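Local coordinates for protein trichosurin (PDB 2RA6) that probably binds and carries small hydrophobic molecules as a homodimeric lipocalin of possum milk whey, holding 4-ethylphenol here inside its beta barrel, at residues 38-43 with 121-126; 106-111 with 137-142. The protein carries 1 engineered substitution. One frame throughout, in Å; residues are numbered along the deposited sequence.

From the N terminus, the chain runs through strand 29-35 into the loop that holds 38-43, then round most of the barrel before strand 121-130 brings 121-126 back against that loop. Interaction 1 thus closes a long excursion, rich in strand and without helix. Residues 106-111, where strand 109-118 begins, fall within that excursion, but their partner, the helical segment 137-142, comes after it, so interaction 2 crosses interaction 1. Its own loop is shorter, with 25 residues between the segments. Interaction 1 ties the loop after the first strand to the barrel wall; interaction 2 lays the helix on neighbouring strand 109-118. The centres are 20 Å apart and the two do not touch.

Interaction 1 of 2, residues 38-43 with 121-126; sequences RSLIEE and KVNVVA
L40 and I41 reach from the turn at 38-43 to strand 121-130 and meet N123 and V125, two strand residues whose side chains both start toward them. The packed part is small and buried. L40 does most of it with one branch: CG sits anti to the carbonyl carbon (chi1 -67°) and the chain runs out extended, so that CD1 lies 3.8 Å from CB of N123, with CG of the same amide scarcely further. The same methyl rests 4.1 Å from CG2 of V125, filling the corner between the two strand side chains. Beside it, CG2 of I41 touches CG1 of V125 at 4.1 Å, the two branched side chains lying alongside and running in opposed directions.

N123 offers L40 mainly its carbon skeleton. Its OD1 is hydrogen-bonded to S36 OG, which also binds V124 N, so the amide oxygen of buried N123 is satisfied. V124 points away and packs on V122 of the second subunit, whereas the V125 side chain lies about 8 Å from the bound 4-ethylphenol, consistent with the long first loop of a lipocalin, between strands 29-35 and 49-57, probably folding over the barrel mouth.

The far side of the turn is looser and largely at the surface. R38 NH1 lies 3.3 Å from OE1 of E42, but that oxygen stands well out of the guanidinium plane, leaving charge attraction without a directed N-H. Between the segments themselves the contact is apolar and undirected; S36, from the same loop, adds the polar tie and fixes the N123 amide.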
loop_
_atom_site.group_PDB
_atom_site.type_symbol
_atom_site.label_atom_id
_atom_site.label_comp_id
_atom_site.label_asym_id
_atom_site.label_seq_id
_atom_site.Cartn_x
_atom_site.Cartn_y
_atom_site.Cartn_z
ATOM N N ARG B 38 7.912 -9.298 11.501
ATOM C CA ARG B 38 8.478 -10.616 11.246
ATOM C C ARG B 38 7.649 -11.789 11.752
ATOM O O ARG B 38 7.668 -12.860 11.149
ATOM C CB ARG B 38 9.902 -10.713 11.810
ATOM C CG ARG B 38 10.631 -11.978 11.367
ATOM C CD ARG B 38 12.132 -11.762 11.258
ATOM N NE ARG B 38 12.767 -11.487 12.542
ATOM C CZ ARG B 38 13.124 -12.419 13.419
ATOM N NH1 ARG B 38 12.910 -13.700 13.153
ATOM N NH2 ARG B 38 13.701 -12.069 14.562
ATOM N N SER B 39 6.919 -11.603 12.850
ATOM C CA SER B 39 6.113 -12.696 13.383
ATOM C C SER B 39 5.083 -13.165 12.361
ATOM O O SER B 39 4.662 -14.319 12.377
ATOM C CB SER B 39 5.402 -12.275 14.677
ATOM O OG SER B 39 4.278 -11.456 14.414
ATOM N N LEU B 40 4.687 -12.272 11.459
ATOM C CA LEU B 40 3.702 -12.617 10.441
ATOM C C LEU B 40 4.202 -13.653 9.446
ATOM O O LEU B 40 3.403 -14.398 8.878
ATOM C CB LEU B 40 3.276 -11.373 9.666
ATOM C CG LEU B 40 2.496 -10.311 10.444
ATOM C CD1 LEU B 40 2.222 -9.128 9.526
ATOM C CD2 LEU B 40 1.192 -10.906 10.963
ATOM N N ILE B 41 5.514 -13.696 9.229
ATOM C CA ILE B 41 6.076 -14.644 8.272
ATOM C C ILE B 41 6.968 -15.722 8.876
ATOM O O ILE B 41 7.540 -16.531 8.152
ATOM C CB ILE B 41 6.845 -13.910 7.145
ATOM C CG1 ILE B 41 7.893 -12.959 7.733
ATOM C CG2 ILE B 41 5.856 -13.139 6.275
ATOM C CD1 ILE B 41 8.796 -12.310 6.679
ATOM N N GLU B 42 7.080 -15.729 10.200
ATOM C CA GLU B 42 7.871 -16.741 10.893
ATOM C C GLU B 42 6.964 -17.944 11.107
ATOM O O GLU B 42 5.786 -17.912 10.750
ATOM C CB GLU B 42 8.347 -16.225 12.254
ATOM C CG GLU B 42 9.370 -15.104 12.195
ATOM C CD GLU B 42 9.810 -14.649 13.580
ATOM O OE1 GLU B 42 10.368 -15.475 14.331
ATOM O OE2 GLU B 42 9.596 -13.466 13.919
ATOM N N GLU B 43 7.513 -19.002 11.694
ATOM C CA GLU B 43 6.731 -20.200 11.961
ATOM C C GLU B 43 5.428 -19.853 12.672
ATOM O O GLU B 43 5.412 -19.043 13.600
ATOM C CB GLU B 43 7.536 -21.182 12.815
ATOM C CG GLU B 43 8.727 -21.788 12.094
ATOM C CD GLU B 43 8.323 -22.477 10.804
ATOM O OE1 GLU B 43 7.346 -23.259 10.824
ATOM O OE2 GLU B 43 8.982 -22.239 9.769
ATOM N N LYS B 121 -4.700 -2.084 12.513
ATOM C CA LYS B 121 -3.266 -1.900 12.320
ATOM C C LYS B 121 -2.872 -2.280 10.902
ATOM O O LYS B 121 -3.407 -3.235 10.336
ATOM C CB LYS B 121 -2.465 -2.757 13.303
ATOM C CG LYS B 121 -0.964 -2.532 13.196
ATOM C CD LYS B 121 -0.182 -3.405 14.163
ATOM C CE LYS B 121 1.313 -3.189 13.995
ATOM N NZ LYS B 121 2.115 -4.055 14.907
ATOM N N VAL B 122 -1.935 -1.532 10.334
ATOM C CA VAL B 122 -1.474 -1.808 8.983
ATOM C C VAL B 122 -0.103 -2.462 8.987
ATOM O O VAL B 122 0.796 -2.065 9.739
ATOM C CB VAL B 122 -1.356 -0.515 8.146
ATOM C CG1 VAL B 122 -1.010 -0.864 6.709
ATOM C CG2 VAL B 122 -2.640 0.284 8.219
ATOM N N ASN B 123 0.051 -3.484 8.156
ATOM C CA ASN B 123 1.338 -4.141 8.016
ATOM C C ASN B 123 1.568 -4.401 6.556
ATOM O O ASN B 123 0.626 -4.465 5.770
ATOM C CB ASN B 123 1.396 -5.457 8.781
ATOM C CG ASN B 123 1.898 -5.269 10.198
ATOM O OD1 ASN B 123 3.040 -4.838 10.432
ATOM N ND2 ASN B 123 1.054 -5.584 11.149
ATOM N N VAL B 124 2.828 -4.516 6.183
ATOM C CA VAL B 124 3.142 -4.802 4.803
ATOM C C VAL B 124 3.841 -6.148 4.754
ATOM O O VAL B 124 4.715 -6.452 5.568
ATOM C CB VAL B 124 4.043 -3.708 4.183
ATOM C CG1 VAL B 124 5.386 -3.656 4.894
ATOM C CG2 VAL B 124 4.236 -3.983 2.695
ATOM N N VAL B 125 3.413 -6.975 3.811
ATOM C CA VAL B 125 4.014 -8.283 3.615
ATOM C C VAL B 125 4.336 -8.334 2.131
ATOM O O VAL B 125 3.456 -8.159 1.290
ATOM C CB VAL B 125 3.042 -9.442 3.968
ATOM C CG1 VAL B 125 3.720 -10.783 3.724
ATOM C CG2 VAL B 125 2.611 -9.340 5.430
ATOM N N ALA B 126 5.606 -8.545 1.817
ATOM C CA ALA B 126 6.045 -8.615 0.435
ATOM C C ALA B 126 6.403 -10.057 0.113
ATOM O O ALA B 126 7.061 -10.739 0.896
ATOM C CB ALA B 126 7.250 -7.706 0.226
#

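Interaction 2 of 2, residues 106-111 with 137-142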
loop_
_atom_site.group_PDB
_atom_site.type_symbol
_atom_site.label_atom_id
_atom_site.label_comp_id
_atom_site.label_asym_id
_atom_site.label_seq_id
_atom_site.Cartn_x
_atom_site.Cartn_y
_atom_site.Cartn_z
ATOM N N PRO B 106 7.670 -10.818 -15.955
ATOM C CA PRO B 106 6.476 -11.610 -15.637
ATOM C C PRO B 106 6.554 -13.121 -15.804
ATOM O O PRO B 106 5.831 -13.855 -15.129
ATOM C CB PRO B 106 5.397 -10.977 -16.517
ATOM C CG PRO B 106 6.172 -10.474 -17.691
ATOM C CD PRO B 106 7.381 -9.857 -17.035
ATOM N N ASN B 107 7.429 -13.587 -16.690
ATOM C CA ASN B 107 7.569 -15.022 -16.919
ATOM C C ASN B 107 8.655 -15.621 -16.034
ATOM O O ASN B 107 8.797 -16.842 -15.953
ATOM C CB ASN B 107 7.911 -15.292 -18.386
ATOM C CG ASN B 107 7.709 -16.746 -18.772
ATOM O OD1 ASN B 107 8.219 -17.205 -19.794
ATOM N ND2 ASN B 107 6.948 -17.476 -17.961
ATOM N N GLU B 108 9.423 -14.758 -15.377
ATOM C CA GLU B 108 10.502 -15.210 -14.508
ATOM C C GLU B 108 10.159 -15.110 -13.022
ATOM O O GLU B 108 10.490 -16.007 -12.247
ATOM C CB GLU B 108 11.781 -14.412 -14.790
ATOM C CG GLU B 108 12.491 -14.779 -16.093
ATOM C CD GLU B 108 13.815 -14.046 -16.265
ATOM O OE1 GLU B 108 14.533 -13.867 -15.257
ATOM O OE2 GLU B 108 14.150 -13.663 -17.406
ATOM N N TYR B 109 9.501 -14.027 -12.625
ATOM C CA TYR B 109 9.141 -13.844 -11.223
ATOM C C TYR B 109 7.893 -12.998 -11.066
ATOM O O TYR B 109 7.452 -12.339 -12.002
ATOM C CB TYR B 109 10.295 -13.177 -10.459
ATOM C CG TYR B 109 10.422 -11.673 -10.660
ATOM C CD1 TYR B 109 9.733 -10.774 -9.840
ATOM C CD2 TYR B 109 11.225 -11.150 -11.669
ATOM C CE1 TYR B 109 9.843 -9.394 -10.019
ATOM C CE2 TYR B 109 11.341 -9.770 -11.858
ATOM C CZ TYR B 109 10.648 -8.899 -11.034
ATOM O OH TYR B 109 10.748 -7.534 -11.224
ATOM N N ALA B 110 7.330 -13.030 -9.864
ATOM C CA ALA B 110 6.160 -12.237 -9.541
ATOM C C ALA B 110 6.379 -11.654 -8.155
ATOM O O ALA B 110 6.843 -12.343 -7.240
ATOM C CB ALA B 110 4.906 -13.101 -9.546
ATOM N N LYS B 111 6.066 -10.372 -8.012
ATOM C CA LYS B 111 6.189 -9.699 -6.729
ATOM C C LYS B 111 4.789 -9.285 -6.304
ATOM O O LYS B 111 4.054 -8.660 -7.068
ATOM C CB LYS B 111 7.079 -8.464 -6.868
ATOM C CG LYS B 111 7.226 -7.647 -5.599
ATOM C CD LYS B 111 8.077 -6.409 -5.861
ATOM C CE LYS B 111 8.180 -5.529 -4.632
ATOM N NZ LYS B 111 9.001 -4.318 -4.917
ATOM N N ASN B 137 20.297 -14.171 -7.980
ATOM C CA ASN B 137 20.781 -13.312 -6.911
ATOM C C ASN B 137 20.434 -11.862 -7.224
ATOM O O ASN B 137 20.131 -11.083 -6.321
ATOM C CB ASN B 137 22.298 -13.484 -6.758
ATOM C CG ASN B 137 22.673 -14.823 -6.140
ATOM O OD1 ASN B 137 23.692 -15.426 -6.501
ATOM N ND2 ASN B 137 21.866 -15.288 -5.195
ATOM N N GLU B 138 20.466 -11.507 -8.508
ATOM C CA GLU B 138 20.147 -10.147 -8.933
ATOM C C GLU B 138 18.718 -9.786 -8.547
ATOM O O GLU B 138 18.475 -8.738 -7.946
ATOM C CB GLU B 138 20.314 -10.009 -10.452
ATOM C CG GLU B 138 20.093 -8.596 -10.981
ATOM C CD GLU B 138 20.041 -8.541 -12.497
ATOM O OE1 GLU B 138 19.984 -7.423 -13.051
ATOM O OE2 GLU B 138 20.051 -9.614 -13.136
ATOM N N ILE B 139 17.774 -10.661 -8.893
ATOM C CA ILE B 139 16.367 -10.423 -8.583
ATOM C C ILE B 139 16.137 -10.369 -7.079
ATOM O O ILE B 139 15.442 -9.474 -6.584
ATOM C CB ILE B 139 15.468 -11.514 -9.207
ATOM C CG1 ILE B 139 15.479 -11.372 -10.733
ATOM C CG2 ILE B 139 14.035 -11.390 -8.687
ATOM C CD1 ILE B 139 14.744 -12.481 -11.457
ATOM N N LYS B 140 16.722 -11.310 -6.347
ATOM C CA LYS B 140 16.545 -11.319 -4.898
ATOM C C LYS B 140 17.166 -10.085 -4.250
ATOM O O LYS B 140 16.585 -9.503 -3.331
ATOM C CB LYS B 140 17.120 -12.605 -4.285
ATOM C CG LYS B 140 16.339 -13.845 -4.698
ATOM C CD LYS B 140 16.638 -15.066 -3.832
ATOM C CE LYS B 140 18.055 -15.561 -3.999
ATOM N NZ LYS B 140 18.241 -16.842 -3.254
ATOM N N LYS B 141 18.332 -9.675 -4.745
ATOM C CA LYS B 141 19.021 -8.501 -4.211
ATOM C C LYS B 141 18.176 -7.242 -4.354
ATOM O O LYS B 141 18.062 -6.448 -3.418
ATOM C CB LYS B 141 20.360 -8.296 -4.927
ATOM C CG LYS B 141 21.154 -7.096 -4.421
ATOM C CD LYS B 141 22.418 -6.882 -5.246
ATOM C CE LYS B 141 23.224 -5.704 -4.727
ATOM N NZ LYS B 141 23.716 -5.952 -3.346
ATOM N N ARG B 142 17.590 -7.057 -5.531
ATOM C CA ARG B 142 16.762 -5.883 -5.789
ATOM C C ARG B 142 15.526 -5.888 -4.886
ATOM O O ARG B 142 15.172 -4.864 -4.302
ATOM C CB ARG B 142 16.355 -5.856 -7.264
ATOM C CG ARG B 142 15.562 -4.627 -7.684
ATOM C CD ARG B 142 15.261 -4.664 -9.179
ATOM N NE ARG B 142 14.599 -5.908 -9.566
ATOM C CZ ARG B 142 14.196 -6.197 -10.799
ATOM N NH1 ARG B 142 14.385 -5.331 -11.787
ATOM N NH2 ARG B 142 13.608 -7.359 -11.049
#
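Y109 and I139 mark where the two backbones come nearest, CA to CA 8.4 Å, with the start of strand 109-118 on one side and the first turns of helix 137-148 on the other. Residues 106-108 lead into the strand as a turn, while 137-142 is already regular helix, its R142 N bonded to E138 O. At that spacing the backbones do not touch, and the side chains bridge the gap.

I139 and R142, about one helical turn apart, both face Y109. The tyrosine's CG lies between backbone N and carbonyl carbon (chi1 78°), which carries the ring toward the helix, and a near-perpendicular chi2 presents a face to I139. CG2 of I139 lies over that face, 4.3 Å from the ring centroid and 18° off the normal, a CH-pi contact displaced toward the rim. Its other branch ends in CD1, 3.8 Å from CD2 of Y109 and 4.1 Å from OE1 of exposed E108.

R142 bends at chi3 and crosses the tyrosine at about a right angle, the ring and guanidinium planes 56° apart. NH2 comes within 2.9 Å of Y109 OH, yet the angle is too poor for a hydrogen bond. S104 settles both groups: its OG is hydrogen-bonded to Y109 OH and to R142 NH2, so one serine hydroxyl joins strand and helix side chains. With alanine in place of Y109, I139 would probably lose the ring face it packs on and S104 OG one of its two partners.

Y109 also touches L128 of strand 121-130. A helix following the last long barrel strand and lying against the outside of the wall is the hallmark arrangement of the lipocalin fold.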